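Local coordinates for probable transcriptional regulatory protein NarL (Mycobacterium tuberculosis, PDB 3EUL) that probably regulates genes of aerobic nitrate metabolism as a DNA-binding response regulator once phosphorylated by NarS, and is represented here by its signal receiver domain, at residues D63-Y69 against T90-S96; A77-A81 against Q106-A112. All coordinates share one frame; numbering follows the deposited sequence.

Contact 1. Residues D63-Y69 against T90-S96; sequences DVALLDY and TRVLLIS
Leu67 (chi1 -55°) and Leu94 (chi1 -59°) both carry CG anti to their carbonyl carbons, which puts Leu94 CD2 against Leu67 CB at 4.0 Å and turns Leu67 CD1 to Val92. There Leu67 CD1 reaches back and touches Val92 CG1 at 3.9 Å. Leu94 CD1 lies 3.8 Å from Tyr69 CD1, at the edge of the ring. On the other face, Leu66 CD1 bridges Leu93 CB and Ile95 CB.

Between these layers the strands run parallel in register, and six backbone hydrogen bonds alternate from Arg91 N to Asp63 O through to Tyr69 N to Ile95 O. Leu93 N to Ala65 O measures 2.8 Å, and Arg91 N to Asp63 O is almost linear at its hydrogen (177°).

At the C-terminal end, Asp68, probably the phosphoacceptor and unmodified here, holds OD1 3.3 Å from Ile95 O, two acceptors side by side. A water donates to that OD1 and bonds Ser96 OG at 2.7 Å; His98 N also bonds this hydroxyl.

The pair belongs to the parallel beta-alpha-beta unit 64-68, 76-85, 91-96 in the middle of the five-stranded CheY-like sheet: strand 16-21 flanks 64-68 and strand 114-117 flanks 91-96, with helix 76-85 packed over Leu67 and Val92 and helix 122-134 over Val64, Leu66 and Leu93.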
# COMPACT_ATOMS: atom_id res chain seq x y z
N ASP A 63 6.39 6.64 4.17
CA ASP A 63 6.85 5.52 5.00
C ASP A 63 6.29 4.19 4.46
O ASP A 63 6.99 3.19 4.36
CB ASP A 63 6.41 5.75 6.45
CG ASP A 63 6.98 7.04 7.02
OD1 ASP A 63 8.21 7.23 6.91
OD2 ASP A 63 6.21 7.90 7.49
N VAL A 64 5.00 4.22 4.11
CA VAL A 64 4.26 3.06 3.61
C VAL A 64 3.41 3.45 2.40
O VAL A 64 2.83 4.55 2.35
CB VAL A 64 3.31 2.53 4.68
CG1 VAL A 64 2.53 1.28 4.20
CG2 VAL A 64 4.07 2.19 5.91
N ALA A 65 3.36 2.56 1.42
CA ALA A 65 2.40 2.66 0.35
C ALA A 65 1.44 1.48 0.54
O ALA A 65 1.89 0.33 0.61
CB ALA A 65 3.07 2.62 -0.99
N LEU A 66 0.14 1.74 0.71
CA LEU A 66 -0.83 0.66 0.76
C LEU A 66 -1.59 0.56 -0.55
O LEU A 66 -2.44 1.43 -0.84
CB LEU A 66 -1.80 0.92 1.91
CG LEU A 66 -2.96 -0.05 2.09
CD1 LEU A 66 -2.47 -1.48 2.29
CD2 LEU A 66 -3.78 0.47 3.32
N LEU A 67 -1.30 -0.49 -1.34
CA LEU A 67 -1.73 -0.56 -2.73
C LEU A 67 -2.52 -1.82 -3.08
O LEU A 67 -2.15 -2.93 -2.68
CB LEU A 67 -0.51 -0.55 -3.63
CG LEU A 67 0.48 0.58 -3.49
CD1 LEU A 67 1.61 0.40 -4.50
CD2 LEU A 67 -0.24 1.90 -3.68
N ASP A 68 -3.61 -1.65 -3.81
CA ASP A 68 -4.33 -2.82 -4.31
C ASP A 68 -3.40 -3.65 -5.16
O ASP A 68 -2.63 -3.11 -5.95
CB ASP A 68 -5.56 -2.34 -5.09
CG ASP A 68 -6.40 -3.46 -5.66
OD1 ASP A 68 -6.57 -4.53 -5.06
OD2 ASP A 68 -6.93 -3.23 -6.76
N TYR A 69 -3.45 -4.97 -5.03
CA TYR A 69 -2.63 -5.82 -5.88
C TYR A 69 -2.95 -5.58 -7.37
O TYR A 69 -2.05 -5.48 -8.18
CB TYR A 69 -2.79 -7.30 -5.48
CG TYR A 69 -2.04 -8.21 -6.37
CD1 TYR A 69 -0.67 -8.19 -6.42
CD2 TYR A 69 -2.71 -9.09 -7.21
CE1 TYR A 69 0.03 -9.03 -7.26
CE2 TYR A 69 -2.02 -9.93 -8.06
CZ TYR A 69 -0.67 -9.89 -8.10
OH TYR A 69 0.01 -10.77 -8.91
N THR A 90 10.43 3.58 1.00
CA THR A 90 9.04 3.20 1.19
C THR A 90 8.80 1.70 1.28
O THR A 90 9.27 0.96 0.43
CB THR A 90 8.22 3.74 0.02
OG1 THR A 90 8.39 5.17 -0.01
CG2 THR A 90 6.74 3.41 0.22
N ARG A 91 8.00 1.26 2.25
CA ARG A 91 7.56 -0.14 2.32
C ARG A 91 6.24 -0.26 1.63
O ARG A 91 5.33 0.52 1.90
CB ARG A 91 7.45 -0.58 3.76
CG ARG A 91 8.83 -0.72 4.35
CD ARG A 91 8.85 -1.05 5.80
NE ARG A 91 8.27 -2.34 6.20
CZ ARG A 91 8.67 -3.58 5.87
NH1 ARG A 91 9.64 -3.81 4.99
NH2 ARG A 91 8.03 -4.62 6.41
N VAL A 92 6.13 -1.21 0.71
CA VAL A 92 4.90 -1.37 -0.07
C VAL A 92 4.07 -2.55 0.47
O VAL A 92 4.47 -3.73 0.35
CB VAL A 92 5.19 -1.55 -1.56
CG1 VAL A 92 3.88 -1.84 -2.32
CG2 VAL A 92 5.90 -0.28 -2.11
N LEU A 93 2.93 -2.22 1.06
CA LEU A 93 2.00 -3.20 1.63
C LEU A 93 0.90 -3.41 0.60
O LEU A 93 0.29 -2.46 0.14
CB LEU A 93 1.46 -2.63 2.95
CG LEU A 93 0.82 -3.49 4.01
CD1 LEU A 93 1.68 -4.67 4.47
CD2 LEU A 93 0.45 -2.59 5.19
N LEU A 94 0.68 -4.65 0.18
CA LEU A 94 -0.38 -4.91 -0.81
C LEU A 94 -1.65 -5.40 -0.11
O LEU A 94 -1.61 -6.01 0.97
CB LEU A 94 0.05 -5.91 -1.90
CG LEU A 94 1.27 -5.55 -2.76
CD1 LEU A 94 1.65 -6.69 -3.76
CD2 LEU A 94 1.12 -4.16 -3.46
N ILE A 95 -2.77 -5.11 -0.73
CA ILE A 95 -4.06 -5.58 -0.27
C ILE A 95 -4.82 -6.12 -1.47
O ILE A 95 -4.74 -5.57 -2.57
CB ILE A 95 -4.80 -4.45 0.49
CG1 ILE A 95 -6.05 -4.99 1.20
CG2 ILE A 95 -5.11 -3.24 -0.47
CD1 ILE A 95 -6.52 -4.08 2.34
N SER A 96 -5.58 -7.20 -1.28
CA SER A 96 -6.32 -7.76 -2.38
C SER A 96 -7.50 -8.60 -1.94
O SER A 96 -7.55 -9.11 -0.82
CB SER A 96 -5.38 -8.64 -3.22
OG SER A 96 -5.99 -8.95 -4.45
O HOH W 1 -6.34 -6.79 -6.10

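Contact 2. Residues A77-A81 against Q106-A112; sequences AQVAA and QALQQGA
Ala80 O accepts a hydrogen bond of 2.7 Å from a water that also donates, weakly, to Gly111 O at 3.4 Å. This single molecule links helix 76-85, loosely, to the chain leaving helix 101-109.

That exit is a Schellman motif: Gly111 N returns to Leu108 O and Ala112 N to Ala107 O, and Gly111 takes a positive phi of 106°. The turn leaves the carbonyl of Gln110 facing the neighbouring helix, where Gln110 O receives a CA-H...O contact from Ala81 CA at 3.2 Å. Ala81 N lies equally near this oxygen, but its angle is poor; its hydrogen is spent within its own helix on Ala77 O, 2.9 Å away.

The Gln110 side chain lies across the same turn, with Gln110 CB 3.6 Å from Ala77 O. Its CG is anti to the carbonyl carbon and the chain then bends at chi2, which lays the flat amide end beside the Ala77 carbonyl, reaching toward Ala81 CB.

Deeper in, methyls do the touching: Ala77 CB meets Ala107 CB at 4.2 Å, and Ala80 CB approaches Ala112 N at 3.8 Å. Both segments rest on strand 91-96, Ala80 on Val92, Ala107 and Ala112 on Leu94. From farther along helix 76-85, Arg84 NH1 bonds Gln109 O.

Five alanines and Gly111 let the backbones come close; Ala81 CA and Gln110 CA are 4.9 Å apart. Cohesion in this seam therefore rests on alanine methyls, on the Gln110 side chain lying on the facing helix and on carbonyls met by CA-H and water, with Arg84 supplying a direct hydrogen bond.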
# COMPACT_ATOMS: atom_id res chain seq x y z
N ALA A 77 2.57 -5.56 -7.33
CA ALA A 77 3.91 -6.22 -7.23
C ALA A 77 4.94 -5.58 -8.13
O ALA A 77 6.12 -5.53 -7.75
CB ALA A 77 3.81 -7.73 -7.52
N GLN A 78 4.52 -5.14 -9.32
CA GLN A 78 5.38 -4.36 -10.21
C GLN A 78 5.81 -3.04 -9.55
O GLN A 78 6.99 -2.66 -9.61
CB GLN A 78 4.71 -4.07 -11.56
CG GLN A 78 4.31 -5.31 -12.27
CD GLN A 78 3.73 -5.02 -13.64
OE1 GLN A 78 2.61 -4.53 -13.76
NE2 GLN A 78 4.50 -5.33 -14.68
N VAL A 79 4.89 -2.37 -8.89
CA VAL A 79 5.26 -1.17 -8.15
C VAL A 79 6.21 -1.51 -7.02
O VAL A 79 7.21 -0.81 -6.86
CB VAL A 79 4.04 -0.40 -7.57
CG1 VAL A 79 4.50 0.85 -6.75
CG2 VAL A 79 3.06 0.01 -8.64
N ALA A 80 5.90 -2.56 -6.24
CA ALA A 80 6.82 -3.00 -5.16
C ALA A 80 8.24 -3.28 -5.68
O ALA A 80 9.26 -2.87 -5.08
CB ALA A 80 6.28 -4.19 -4.42
N ALA A 81 8.32 -3.96 -6.83
CA ALA A 81 9.61 -4.26 -7.48
C ALA A 81 10.42 -3.01 -7.85
O ALA A 81 11.66 -2.96 -7.65
CB ALA A 81 9.35 -5.09 -8.77
N GLN A 106 4.87 -14.71 -4.89
CA GLN A 106 5.57 -13.98 -5.95
C GLN A 106 5.65 -12.49 -5.66
O GLN A 106 6.66 -11.85 -5.96
CB GLN A 106 4.86 -14.17 -7.30
CG GLN A 106 5.71 -13.87 -8.55
CD GLN A 106 6.17 -12.40 -8.68
OE1 GLN A 106 5.38 -11.45 -8.63
NE2 GLN A 106 7.47 -12.23 -8.91
N ALA A 107 4.60 -11.94 -5.07
CA ALA A 107 4.59 -10.54 -4.67
C ALA A 107 5.63 -10.23 -3.61
O ALA A 107 6.39 -9.26 -3.75
CB ALA A 107 3.17 -10.14 -4.18
N LEU A 108 5.73 -11.12 -2.61
CA LEU A 108 6.74 -10.99 -1.55
C LEU A 108 8.14 -11.13 -2.11
O LEU A 108 9.07 -10.44 -1.72
CB LEU A 108 6.48 -12.02 -0.43
CG LEU A 108 5.14 -11.86 0.32
CD1 LEU A 108 4.90 -13.06 1.23
CD2 LEU A 108 5.13 -10.53 1.11
N GLN A 109 8.30 -12.04 -3.06
CA GLN A 109 9.54 -12.16 -3.81
C GLN A 109 9.88 -10.89 -4.58
O GLN A 109 11.07 -10.57 -4.66
CB GLN A 109 9.52 -13.35 -4.77
CG GLN A 109 9.27 -14.72 -4.08
CD GLN A 109 10.43 -15.26 -3.26
OE1 GLN A 109 10.34 -15.34 -2.03
NE2 GLN A 109 11.48 -15.72 -3.93
N GLN A 110 8.89 -10.17 -5.12
CA GLN A 110 9.12 -8.87 -5.84
C GLN A 110 9.33 -7.66 -4.85
O GLN A 110 9.53 -6.51 -5.27
CB GLN A 110 7.99 -8.53 -6.85
CG GLN A 110 7.82 -9.39 -8.15
CD GLN A 110 7.26 -8.62 -9.44
OE1 GLN A 110 6.17 -8.90 -10.00
NE2 GLN A 110 8.07 -7.66 -9.94
N GLY A 111 9.29 -7.91 -3.55
CA GLY A 111 9.67 -6.91 -2.57
C GLY A 111 8.53 -6.29 -1.80
O GLY A 111 8.74 -5.31 -1.13
N ALA A 112 7.31 -6.85 -1.91
CA ALA A 112 6.18 -6.38 -1.10
C ALA A 112 6.47 -6.66 0.36
O ALA A 112 6.94 -7.75 0.70
CB ALA A 112 4.87 -7.06 -1.50
O HOH W 2 9.36 -2.27 -2.42

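Contact 1 lies in the core of the CheY-like receiver domain, and contact 2 in the partly buried helical layer over one face of the sheet, their centres 10 Å apart. Helix 76-85 is the shared element: it connects the two strands of contact 1 as a beta-alpha-beta crossover and supplies the first segment of contact 2. Two residues of contact 1 touch contact 2: Val92 meets Ala80 and Ala112, and Leu94 meets Ala77, Ala107 and Ala112. The chemistry follows this layering. Regular backbone hydrogen bonds and branched aliphatic side chains join the strands, whereas small methyls, the long Gln110 side chain, a glycine turn and a bridging water join the segments of contact 2.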